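PDB 2FZF: hypothetical protein from Pyrococcus furiosus, which is of unknown function but belongs to the rubrerythrin family of the ferritin clan, a group of helical-bundle proteins many of which bind iron. Local coordinates for residues V103-M114 and L154-E165. Numbering follows the deposited sequence.
Sequences VQDIIDLIRWAM and LRAEYELLLNWE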
ATOM      1  N   VAL A 103      24.166   0.051  -0.775  1.00 50.18           N
ATOM      2  CA  VAL A 103      22.804   0.381  -0.392  1.00 48.38           C
ATOM      3  C   VAL A 103      22.277   1.543  -1.239  1.00 46.57           C
ATOM      4  O   VAL A 103      21.079   1.627  -1.495  1.00 45.33           O
ATOM      5  CB  VAL A 103      22.727   0.797   1.093  1.00 49.94           C
ATOM      6  CG1 VAL A 103      21.273   1.016   1.500  1.00 50.31           C
ATOM      7  CG2 VAL A 103      23.381  -0.256   1.966  1.00 50.21           C
ATOM      8  N   GLN A 104      23.162   2.442  -1.665  1.00 44.41           N
ATOM      9  CA  GLN A 104      22.724   3.586  -2.465  1.00 43.71           C
ATOM     10  C   GLN A 104      22.006   3.115  -3.742  1.00 44.54           C
ATOM     11  O   GLN A 104      20.982   3.684  -4.137  1.00 42.82           O
ATOM     12  CB  GLN A 104      23.920   4.485  -2.819  1.00 42.02           C
ATOM     13  CG  GLN A 104      23.556   5.797  -3.525  1.00 39.85           C
ATOM     14  CD  GLN A 104      22.417   6.549  -2.842  1.00 41.41           C
ATOM     15  OE1 GLN A 104      22.430   6.757  -1.624  1.00 39.63           O
ATOM     16  NE2 GLN A 104      21.429   6.972  -3.633  1.00 40.54           N
ATOM     17  N   ASP A 105      22.549   2.065  -4.360  1.00 43.87           N
ATOM     18  CA  ASP A 105      21.989   1.469  -5.566  1.00 43.09           C
ATOM     19  C   ASP A 105      20.578   0.950  -5.303  1.00 41.95           C
ATOM     20  O   ASP A 105      19.701   1.068  -6.158  1.00 41.98           O
ATOM     21  CB  ASP A 105      22.890   0.326  -6.043  1.00 45.51           C
ATOM     22  CG  ASP A 105      24.255   0.810  -6.509  1.00 47.44           C
ATOM     23  OD1 ASP A 105      25.200  -0.017  -6.540  1.00 49.40           O
ATOM     24  OD2 ASP A 105      24.382   2.010  -6.845  1.00 46.58           O
ATOM     25  N   ILE A 106      20.365   0.364  -4.126  1.00 40.30           N
ATOM     26  CA  ILE A 106      19.041  -0.137  -3.765  1.00 40.47           C
ATOM     27  C   ILE A 106      18.164   1.097  -3.551  1.00 41.15           C
ATOM     28  O   ILE A 106      16.986   1.095  -3.899  1.00 42.75           O
ATOM     29  CB  ILE A 106      19.027  -0.957  -2.414  1.00 40.80           C
ATOM     30  CG1 ILE A 106      20.216  -1.916  -2.336  1.00 39.26           C
ATOM     31  CG2 ILE A 106      17.732  -1.768  -2.298  1.00 37.25           C
ATOM     32  CD1 ILE A 106      20.237  -2.920  -3.424  1.00 40.68           C
ATOM     33  N   ILE A 107      18.740   2.148  -2.969  1.00 40.76           N
ATOM     34  CA  ILE A 107      18.006   3.385  -2.711  1.00 40.24           C
ATOM     35  C   ILE A 107      17.466   4.003  -3.995  1.00 39.61           C
ATOM     36  O   ILE A 107      16.286   4.325  -4.093  1.00 40.62           O
ATOM     37  CB  ILE A 107      18.894   4.443  -2.031  1.00 42.55           C
ATOM     38  CG1 ILE A 107      19.459   3.890  -0.716  1.00 44.46           C
ATOM     39  CG2 ILE A 107      18.082   5.723  -1.780  1.00 42.68           C
ATOM     40  CD1 ILE A 107      18.404   3.538   0.326  1.00 43.11           C
ATOM     41  N   ASP A 108      18.349   4.172  -4.970  1.00 37.96           N
ATOM     42  CA  ASP A 108      17.996   4.749  -6.254  1.00 36.10           C
ATOM     43  C   ASP A 108      16.824   4.001  -6.883  1.00 35.60           C
ATOM     44  O   ASP A 108      15.789   4.596  -7.167  1.00 37.00           O
ATOM     45  CB  ASP A 108      19.215   4.701  -7.192  1.00 36.52           C
ATOM     46  CG  ASP A 108      20.349   5.660  -6.765  1.00 35.30           C
ATOM     47  OD1 ASP A 108      21.447   5.594  -7.368  1.00 31.94           O
ATOM     48  OD2 ASP A 108      20.138   6.482  -5.846  1.00 36.37           O
ATOM     49  N   LEU A 109      17.000   2.698  -7.087  1.00 35.41           N
ATOM     50  CA  LEU A 109      15.982   1.835  -7.686  1.00 34.27           C
ATOM     51  C   LEU A 109      14.632   1.848  -6.952  1.00 33.20           C
ATOM     52  O   LEU A 109      13.583   1.730  -7.586  1.00 33.51           O
ATOM     53  CB  LEU A 109      16.511   0.391  -7.773  1.00 35.88           C
ATOM     54  CG  LEU A 109      17.233  -0.143  -9.023  1.00 33.63           C
ATOM     55  CD1 LEU A 109      16.405   0.238 -10.228  1.00 34.90           C
ATOM     56  CD2 LEU A 109      18.627   0.405  -9.154  1.00 35.56           C
ATOM     57  N   ILE A 110      14.640   1.969  -5.625  1.00 31.58           N
ATOM     58  CA  ILE A 110      13.364   2.014  -4.907  1.00 30.61           C
ATOM     59  C   ILE A 110      12.767   3.410  -5.089  1.00 30.12           C
ATOM     60  O   ILE A 110      11.560   3.562  -5.190  1.00 30.63           O
ATOM     61  CB  ILE A 110      13.506   1.739  -3.374  1.00 28.87           C
ATOM     62  CG1 ILE A 110      14.031   0.317  -3.107  1.00 28.37           C
ATOM     63  CG2 ILE A 110      12.153   1.886  -2.701  1.00 28.94           C
ATOM     64  CD1 ILE A 110      13.094  -0.798  -3.508  1.00 23.37           C
ATOM     65  N   ARG A 111      13.619   4.429  -5.149  1.00 32.60           N
ATOM     66  CA  ARG A 111      13.154   5.808  -5.306  1.00 33.12           C
ATOM     67  C   ARG A 111      12.443   5.988  -6.643  1.00 34.58           C
ATOM     68  O   ARG A 111      11.390   6.618  -6.702  1.00 33.92           O
ATOM     69  CB  ARG A 111      14.341   6.765  -5.189  1.00 33.52           C
ATOM     70  CG  ARG A 111      13.989   8.141  -4.623  1.00 33.42           C
ATOM     71  CD  ARG A 111      15.221   8.997  -4.474  1.00 33.97           C
ATOM     72  NE  ARG A 111      15.959   9.049  -5.734  1.00 38.05           N
ATOM     73  CZ  ARG A 111      17.185   8.559  -5.901  1.00 39.54           C
ATOM     74  NH1 ARG A 111      17.776   8.640  -7.083  1.00 40.91           N
ATOM     75  NH2 ARG A 111      17.827   7.996  -4.886  1.00 37.63           N
ATOM     76  N   TRP A 112      13.024   5.424  -7.707  1.00 34.72           N
ATOM     77  CA  TRP A 112      12.445   5.479  -9.053  1.00 35.44           C
ATOM     78  C   TRP A 112      11.161   4.661  -9.144  1.00 36.43           C
ATOM     79  O   TRP A 112      10.252   4.996  -9.900  1.00 36.24           O
ATOM     80  CB  TRP A 112      13.437   4.950 -10.097  1.00 37.77           C
ATOM     81  CG  TRP A 112      14.379   6.008 -10.611  1.00 41.99           C
ATOM     82  CD1 TRP A 112      15.714   6.155 -10.311  1.00 40.96           C
ATOM     83  CD2 TRP A 112      14.027   7.135 -11.423  1.00 43.78           C
ATOM     84  NE1 TRP A 112      16.201   7.308 -10.877  1.00 41.02           N
ATOM     85  CE2 TRP A 112      15.188   7.931 -11.568  1.00 42.66           C
ATOM     86  CE3 TRP A 112      12.834   7.558 -12.043  1.00 45.60           C
ATOM     87  CZ2 TRP A 112      15.198   9.124 -12.300  1.00 44.64           C
ATOM     88  CZ3 TRP A 112      12.845   8.751 -12.775  1.00 45.99           C
ATOM     89  CH2 TRP A 112      14.020   9.514 -12.896  1.00 45.47           C
ATOM     90  N   ALA A 113      11.096   3.575  -8.380  1.00 36.75           N
ATOM     91  CA  ALA A 113       9.924   2.720  -8.389  1.00 35.39           C
ATOM     92  C   ALA A 113       8.723   3.448  -7.825  1.00 34.92           C
ATOM     93  O   ALA A 113       7.627   3.377  -8.386  1.00 34.83           O
ATOM     94  CB  ALA A 113      10.189   1.460  -7.607  1.00 34.56           C
ATOM     95  N   MET A 114       8.904   4.150  -6.715  1.00 36.04           N
ATOM     96  CA  MET A 114       7.765   4.852  -6.142  1.00 38.64           C
ATOM     97  C   MET A 114       7.390   6.009  -7.041  1.00 38.36           C
ATOM     98  O   MET A 114       6.238   6.430  -7.076  1.00 37.16           O
ATOM     99  CB  MET A 114       8.050   5.337  -4.703  1.00 42.75           C
ATOM    100  CG  MET A 114       9.366   6.081  -4.450  1.00 46.64           C
ATOM    101  SD  MET A 114       9.477   6.788  -2.738  1.00 51.29           S
ATOM    102  CE  MET A 114       8.615   8.340  -2.995  1.00 48.59           C
ATOM    103  N   LEU A 154       6.213   1.481  -0.989  1.00 35.46           N
ATOM    104  CA  LEU A 154       7.575   1.711  -1.460  1.00 37.23           C
ATOM    105  C   LEU A 154       8.345   2.818  -0.726  1.00 38.40           C
ATOM    106  O   LEU A 154       9.562   2.711  -0.512  1.00 35.16           O
ATOM    107  CB  LEU A 154       7.567   1.999  -2.958  1.00 37.18           C
ATOM    108  CG  LEU A 154       7.610   0.759  -3.844  1.00 36.87           C
ATOM    109  CD1 LEU A 154       7.400   1.176  -5.288  1.00 36.19           C
ATOM    110  CD2 LEU A 154       8.950   0.043  -3.677  1.00 35.57           C
ATOM    111  N   ARG A 155       7.635   3.883  -0.354  1.00 40.40           N
ATOM    112  CA  ARG A 155       8.244   5.013   0.354  1.00 41.07           C
ATOM    113  C   ARG A 155       8.583   4.590   1.793  1.00 40.99           C
ATOM    114  O   ARG A 155       9.556   5.073   2.382  1.00 41.39           O
ATOM    115  CB  ARG A 155       7.283   6.221   0.368  1.00 42.20           C
ATOM    116  CG  ARG A 155       7.901   7.548   0.846  1.00 42.50           C
ATOM    117  CD  ARG A 155       6.857   8.450   1.513  1.00 45.49           C
ATOM    118  NE  ARG A 155       6.155   9.333   0.593  1.00 47.53           N
ATOM    119  CZ  ARG A 155       5.033   9.993   0.885  1.00 49.29           C
ATOM    120  NH1 ARG A 155       4.473  10.777  -0.026  1.00 51.41           N
ATOM    121  NH2 ARG A 155       4.449   9.857   2.067  1.00 48.77           N
ATOM    122  N   ALA A 156       7.781   3.694   2.363  1.00 38.72           N
ATOM    123  CA  ALA A 156       8.066   3.239   3.714  1.00 37.34           C
ATOM    124  C   ALA A 156       9.433   2.564   3.634  1.00 35.58           C
ATOM    125  O   ALA A 156      10.359   2.886   4.388  1.00 31.70           O
ATOM    126  CB  ALA A 156       6.993   2.256   4.195  1.00 37.24           C
ATOM    127  N   GLU A 157       9.565   1.643   2.691  1.00 35.27           N
ATOM    128  CA  GLU A 157      10.837   0.969   2.511  1.00 37.08           C
ATOM    129  C   GLU A 157      11.959   1.992   2.365  1.00 37.67           C
ATOM    130  O   GLU A 157      12.932   1.978   3.116  1.00 35.91           O
ATOM    131  CB  GLU A 157      10.781   0.051   1.296  1.00 35.81           C
ATOM    132  CG  GLU A 157       9.953  -1.187   1.553  1.00 34.87           C
ATOM    133  CD  GLU A 157      10.298  -1.837   2.876  1.00 36.05           C
ATOM    134  OE1 GLU A 157      11.504  -1.931   3.204  1.00 35.54           O
ATOM    135  OE2 GLU A 157       9.363  -2.255   3.586  1.00 38.81           O
ATOM    136  N   TYR A 158      11.808   2.879   1.391  1.00 40.40           N
ATOM    137  CA  TYR A 158      12.772   3.942   1.141  1.00 42.25           C
ATOM    138  C   TYR A 158      13.086   4.717   2.427  1.00 43.26           C
ATOM    139  O   TYR A 158      14.236   5.098   2.686  1.00 42.02           O
ATOM    140  CB  TYR A 158      12.185   4.894   0.106  1.00 44.00           C
ATOM    141  CG  TYR A 158      13.061   6.070  -0.203  1.00 44.27           C
ATOM    142  CD1 TYR A 158      14.283   5.895  -0.847  1.00 43.79           C
ATOM    143  CD2 TYR A 158      12.664   7.361   0.128  1.00 43.08           C
ATOM    144  CE1 TYR A 158      15.080   6.972  -1.157  1.00 43.55           C
ATOM    145  CE2 TYR A 158      13.458   8.442  -0.181  1.00 43.24           C
ATOM    146  CZ  TYR A 158      14.657   8.239  -0.826  1.00 43.28           C
ATOM    147  OH  TYR A 158      15.413   9.310  -1.203  1.00 47.42           O
ATOM    148  N   GLU A 159      12.042   4.947   3.218  1.00 44.52           N
ATOM    149  CA  GLU A 159      12.128   5.670   4.488  1.00 46.76           C
ATOM    150  C   GLU A 159      13.030   4.933   5.492  1.00 47.73           C
ATOM    151  O   GLU A 159      13.898   5.537   6.116  1.00 47.05           O
ATOM    152  CB  GLU A 159      10.707   5.826   5.062  1.00 46.96           C
ATOM    153  CG  GLU A 159      10.471   7.031   5.974  1.00 47.21           C
ATOM    154  CD  GLU A 159      10.662   8.368   5.273  1.00 45.27           C
ATOM    155  OE1 GLU A 159      11.829   8.767   5.069  1.00 44.89           O
ATOM    156  OE2 GLU A 159       9.652   9.009   4.926  1.00 43.19           O
ATOM    157  N   LEU A 160      12.815   3.625   5.630  1.00 49.94           N
ATOM    158  CA  LEU A 160      13.587   2.797   6.547  1.00 51.09           C
ATOM    159  C   LEU A 160      14.970   2.445   6.002  1.00 52.73           C
ATOM    160  O   LEU A 160      15.854   2.038   6.748  1.00 53.74           O
ATOM    161  CB  LEU A 160      12.807   1.519   6.864  1.00 51.49           C
ATOM    162  CG  LEU A 160      12.481   1.266   8.344  1.00 53.90           C
ATOM    163  CD1 LEU A 160      12.080   2.567   9.042  1.00 53.66           C
ATOM    164  CD2 LEU A 160      11.361   0.236   8.443  1.00 53.42           C
ATOM    165  N   LEU A 161      15.160   2.595   4.698  1.00 54.66           N
ATOM    166  CA  LEU A 161      16.450   2.299   4.095  1.00 56.15           C
ATOM    167  C   LEU A 161      17.411   3.455   4.317  1.00 58.34           C
ATOM    168  O   LEU A 161      18.605   3.337   4.062  1.00 59.29           O
ATOM    169  CB  LEU A 161      16.294   2.050   2.596  1.00 54.29           C
ATOM    170  CG  LEU A 161      15.913   0.632   2.208  1.00 53.52           C
ATOM    171  CD1 LEU A 161      15.712   0.547   0.715  1.00 51.79           C
ATOM    172  CD2 LEU A 161      17.020  -0.332   2.671  1.00 53.97           C
ATOM    173  N   LEU A 162      16.878   4.581   4.777  1.00 61.41           N
ATOM    174  CA  LEU A 162      17.682   5.775   5.027  1.00 63.32           C
ATOM    175  C   LEU A 162      18.447   5.672   6.340  1.00 65.73           C
ATOM    176  O   LEU A 162      19.516   6.272   6.502  1.00 65.32           O
ATOM    177  CB  LEU A 162      16.780   7.005   5.051  1.00 62.06           C
ATOM    178  CG  LEU A 162      16.155   7.382   3.710  1.00 62.22           C
ATOM    179  CD1 LEU A 162      14.958   8.273   3.970  1.00 61.51           C
ATOM    180  CD2 LEU A 162      17.184   8.065   2.805  1.00 59.76           C
ATOM    181  N   ASN A 163      17.884   4.919   7.280  1.00 68.62           N
ATOM    182  CA  ASN A 163      18.509   4.713   8.584  1.00 72.00           C
ATOM    183  C   ASN A 163      19.771   3.858   8.404  1.00 73.60           C
ATOM    184  O   ASN A 163      20.739   3.993   9.152  1.00 73.03           O
ATOM    185  CB  ASN A 163      17.529   4.002   9.535  1.00 72.92           C
ATOM    186  CG  ASN A 163      16.277   4.831   9.832  1.00 74.50           C
ATOM    187  OD1 ASN A 163      16.353   5.906  10.441  1.00 73.52           O
ATOM    188  ND2 ASN A 163      15.117   4.328   9.403  1.00 74.97           N
ATOM    189  N   TRP A 164      19.743   2.994   7.392  1.00 75.86           N
ATOM    190  CA  TRP A 164      20.845   2.093   7.079  1.00 78.24           C
ATOM    191  C   TRP A 164      22.213   2.775   7.080  1.00 81.06           C
ATOM    192  O   TRP A 164      23.107   2.375   7.827  1.00 81.36           O
ATOM    193  CB  TRP A 164      20.590   1.431   5.728  1.00 76.61           C
ATOM    194  CG  TRP A 164      20.883  -0.038   5.691  1.00 75.68           C
ATOM    195  CD1 TRP A 164      22.063  -0.635   5.352  1.00 76.12           C
ATOM    196  CD2 TRP A 164      19.963  -1.099   5.965  1.00 74.71           C
ATOM    197  NE1 TRP A 164      21.932  -2.006   5.390  1.00 75.25           N
ATOM    198  CE2 TRP A 164      20.651  -2.318   5.764  1.00 74.55           C
ATOM    199  CE3 TRP A 164      18.621  -1.141   6.360  1.00 73.85           C
ATOM    200  CZ2 TRP A 164      20.043  -3.567   5.943  1.00 74.17           C
ATOM    201  CZ3 TRP A 164      18.013  -2.386   6.540  1.00 73.65           C
ATOM    202  CH2 TRP A 164      18.726  -3.578   6.330  1.00 72.68           C
ATOM    203  N   GLU A 165      22.390   3.793   6.245  1.00 83.94           N
ATOM    204  CA  GLU A 165      23.671   4.483   6.215  1.00 87.32           C
ATOM    205  C   GLU A 165      23.619   5.859   6.870  1.00 89.92           C
ATOM    206  O   GLU A 165      23.676   5.976   8.095  1.00 90.04           O
ATOM    207  CB  GLU A 165      24.186   4.622   4.778  1.00 86.85           C
ATOM    208  CG  GLU A 165      24.716   3.341   4.157  1.00 85.90           C
ATOM    209  CD  GLU A 165      25.501   3.610   2.879  1.00 85.95           C
ATOM    210  OE1 GLU A 165      24.961   4.285   1.977  1.00 85.51           O
ATOM    211  OE2 GLU A 165      26.657   3.145   2.776  1.00 84.79           O
TER
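Asp108 OD2 is gripped by two donors of its own helix, and one of them, Arg111, touches Tyr158 across the contact. Gln104 NE2 and Arg111 NH2, the latter in a salt bridge at 2.9 Å, reach OD2 from opposite faces of the carboxylate, with the carboxylate oxygen near the guanidinium plane. With its tip so held, Arg111 lends its aliphatic stem to Tyr158: CG makes an off-centre CH-pi contact near the CE1-CZ side, 30° off the ring normal. The ring, with CG anti to the backbone N (chi1 178°), enters as a knob among Ile107, Ile110, Arg111 and Met114. Ile107 CG2 meets the ring edge; Met114 SD makes an oblique Met-aromatic contact, 4.9 Å from the Tyr158 ring centroid. Were Tyr158 replaced by an alanine, the hole among these four side chains would probably be left unfilled, and the Arg111 stem and Met114 sulfur would lose their aromatic partner. Deeper in, Ile110 CG2 packs 3.8 Å from Leu154 CD2, beside Ile55 and Leu58 of helix 51-61. Met114 SD also packs against Arg155 CB, whose guanidinium hydrogen-bonds Tyr151 and salt-bridges Asp145 of the second subunit. With no hydrogen bond joining these near-antiparallel helices (154°), apolar and aromatic packing carries the interface, while Asp108 and that Asp145 meet the two arginine charges.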